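Local coordinates for paenibacillus xanthan lyase (Paenibacillus, PDB 6F2P), which probably cleaves the polysaccharide xanthan by an eliminative lyase reaction, as a calcium-containing member of polysaccharide lyase family 8, at residues M488-I493 against V649-L654. Numbering follows the deposited sequence.
Sequences MFDDEI and VKETQL. With CA (calcium ion), chain B.
A calcium ion joins the two segments through four acidic side chains. Asp490 and Asp491 each give it one oxygen, OD1. Glu492 binds with both, OE1 and OE2 each 2.5 Å from the ion. Glu651 OE1 reaches it from the other segment at 2.2 Å, and Gln636 OE1 completes the site. The carboxylate of Glu651 stands almost square to those of Asp490 and Glu492. The ion probably offsets the repulsion among these crowded acids.

Several hydrogen bonds hold the ligands in place. Asp491 N donates a nearly straight hydrogen bond to Glu492 OE1, 3.3 Å away, from above the carboxylate plane. Tyr631 OH is hydrogen-bonded to Glu492 OE2. The second oxygen of Glu651, OE2, accepts from Leu654 N at 2.5 Å, nearly along its C-O axis, and weakly from Gln653 N. This leaves OE1 turned to the metal.

Beside the ion lies an apolar patch. Glu651 CB sits over the centre of one face of the Phe489 ring, a CH-pi contact 3.7 Å from the centroid. Val649 CG1 meets the ring edge at CE2, 3.8 Å away. Leu654 CD1 packs on Phe489 CB and lies 3.6 Å from Asp490 OD1. An alanine in place of Phe489 would lose the ring under Glu651 and would probably loosen the placing of that ligand.

Residues 489-492 form the loop between strands 481-488 and 493-501 of the super-sandwich domain. Residues 649-651 end strand 646-651 of the C-terminal beta-sandwich, and 652-654 follow in a turn, so the metal bridges two domains. Strand 637-642 flanks Val649 and Glu651, and Tyr466 of strand 466-474 touches Asp490 and Leu654.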
loop_
_atom_site.group_PDB
_atom_site.type_symbol
_atom_site.label_atom_id
_atom_site.label_comp_id
_atom_site.label_asym_id
_atom_site.label_seq_id
_atom_site.Cartn_x
_atom_site.Cartn_y
_atom_site.Cartn_z
ATOM N N MET A 488 11.079 -1.843 11.455
ATOM C CA MET A 488 11.455 -0.515 11.900
ATOM C C MET A 488 10.905 -0.237 13.290
ATOM O O MET A 488 9.698 -0.103 13.458
ATOM C CB MET A 488 10.943 0.497 10.876
ATOM C CG MET A 488 11.605 0.322 9.512
ATOM S SD MET A 488 10.590 0.698 8.069
ATOM C CE MET A 488 9.589 -0.777 7.923
ATOM N N PHE A 489 11.790 -0.166 14.283
ATOM C CA PHE A 489 11.362 -0.060 15.681
ATOM C C PHE A 489 11.669 1.302 16.288
ATOM O O PHE A 489 11.513 2.321 15.621
ATOM C CB PHE A 489 11.957 -1.193 16.522
ATOM C CG PHE A 489 11.567 -2.571 16.041
ATOM C CD1 PHE A 489 10.247 -2.995 16.102
ATOM C CD2 PHE A 489 12.516 -3.433 15.518
ATOM C CE1 PHE A 489 9.879 -4.267 15.659
ATOM C CE2 PHE A 489 12.163 -4.700 15.072
ATOM C CZ PHE A 489 10.842 -5.119 15.145
ATOM N N ASP A 490 12.085 1.336 17.550
ATOM C CA ASP A 490 12.298 2.634 18.193
ATOM C C ASP A 490 13.626 3.300 17.817
ATOM O O ASP A 490 13.684 4.514 17.669
ATOM C CB ASP A 490 12.127 2.558 19.718
ATOM C CG ASP A 490 12.996 1.500 20.348
ATOM O OD1 ASP A 490 13.356 0.551 19.634
ATOM O OD2 ASP A 490 13.317 1.608 21.551
ATOM N N ASP A 491 14.686 2.513 17.663
ATOM C CA ASP A 491 16.001 3.077 17.372
ATOM C C ASP A 491 16.830 2.141 16.508
ATOM O O ASP A 491 18.040 2.288 16.421
ATOM C CB ASP A 491 16.758 3.415 18.664
ATOM C CG ASP A 491 16.948 2.206 19.579
ATOM O OD1 ASP A 491 16.453 1.105 19.253
ATOM O OD2 ASP A 491 17.561 2.373 20.654
ATOM N N GLU A 492 16.179 1.172 15.877
ATOM C CA GLU A 492 16.873 0.289 14.952
ATOM C C GLU A 492 15.990 -0.046 13.771
ATOM O O GLU A 492 14.763 0.006 13.867
ATOM C CB GLU A 492 17.312 -1.011 15.638
ATOM C CG GLU A 492 16.175 -1.881 16.141
ATOM C CD GLU A 492 15.810 -1.583 17.588
ATOM O OE1 GLU A 492 14.917 -0.739 17.803
ATOM O OE2 GLU A 492 16.412 -2.185 18.512
ATOM N N ILE A 493 16.631 -0.378 12.655
ATOM C CA ILE A 493 15.945 -0.964 11.513
ATOM C C ILE A 493 16.573 -2.310 11.192
ATOM O O ILE A 493 17.781 -2.405 10.987
ATOM C CB ILE A 493 16.042 -0.083 10.262
ATOM C CG1 ILE A 493 15.367 1.265 10.510
ATOM C CG2 ILE A 493 15.403 -0.786 9.080
ATOM C CD1 ILE A 493 16.324 2.419 10.499
ATOM N N VAL A 649 10.845 -10.682 12.953
ATOM C CA VAL A 649 11.750 -10.069 13.912
ATOM C C VAL A 649 10.955 -9.570 15.117
ATOM O O VAL A 649 9.870 -8.996 14.970
ATOM C CB VAL A 649 12.515 -8.892 13.274
ATOM C CG1 VAL A 649 13.387 -8.166 14.315
ATOM C CG2 VAL A 649 13.346 -9.377 12.109
ATOM N N LYS A 650 11.492 -9.813 16.307
ATOM C CA LYS A 650 10.901 -9.312 17.540
ATOM C C LYS A 650 11.885 -8.374 18.236
ATOM O O LYS A 650 13.046 -8.715 18.420
ATOM C CB LYS A 650 10.518 -10.474 18.468
ATOM C CG LYS A 650 10.154 -10.051 19.900
ATOM C CD LYS A 650 9.342 -11.121 20.625
ATOM C CE LYS A 650 8.814 -10.615 21.980
ATOM N NZ LYS A 650 7.821 -11.553 22.618
ATOM N N GLU A 651 11.423 -7.185 18.595
ATOM C CA GLU A 651 12.215 -6.288 19.422
ATOM C C GLU A 651 11.841 -6.596 20.862
ATOM O O GLU A 651 10.717 -6.326 21.280
ATOM C CB GLU A 651 11.892 -4.836 19.086
ATOM C CG GLU A 651 13.055 -3.868 19.268
ATOM C CD GLU A 651 13.165 -3.309 20.684
ATOM O OE1 GLU A 651 14.078 -2.489 20.912
ATOM O OE2 GLU A 651 12.351 -3.679 21.564
ATOM N N THR A 652 12.778 -7.162 21.616
ATOM C CA THR A 652 12.465 -7.720 22.935
ATOM C C THR A 652 12.300 -6.698 24.058
ATOM O O THR A 652 11.814 -7.039 25.136
ATOM C CB THR A 652 13.499 -8.768 23.364
ATOM O OG1 THR A 652 14.794 -8.155 23.454
ATOM C CG2 THR A 652 13.532 -9.918 22.358
ATOM N N GLN A 653 12.711 -5.459 23.816
ATOM C CA GLN A 653 12.477 -4.395 24.780
ATOM C C GLN A 653 11.042 -3.922 24.649
ATOM O O GLN A 653 10.332 -3.767 25.642
ATOM C CB GLN A 653 13.404 -3.209 24.515
ATOM C CG GLN A 653 14.871 -3.550 24.530
ATOM C CD GLN A 653 15.497 -3.344 25.892
ATOM O OE1 GLN A 653 16.305 -2.429 26.080
ATOM N NE2 GLN A 653 15.132 -4.196 26.854
ATOM N N LEU A 654 10.622 -3.681 23.412
ATOM C CA LEU A 654 9.291 -3.151 23.129
ATOM C C LEU A 654 8.224 -4.243 23.175
ATOM O O LEU A 654 7.022 -3.960 23.253
ATOM C CB LEU A 654 9.277 -2.506 21.744
ATOM C CG LEU A 654 10.117 -1.253 21.517
ATOM C CD1 LEU A 654 10.042 -0.845 20.056
ATOM C CD2 LEU A 654 9.603 -0.145 22.404
HETATM CA CA CA B . 15.362 -0.770 20.285
#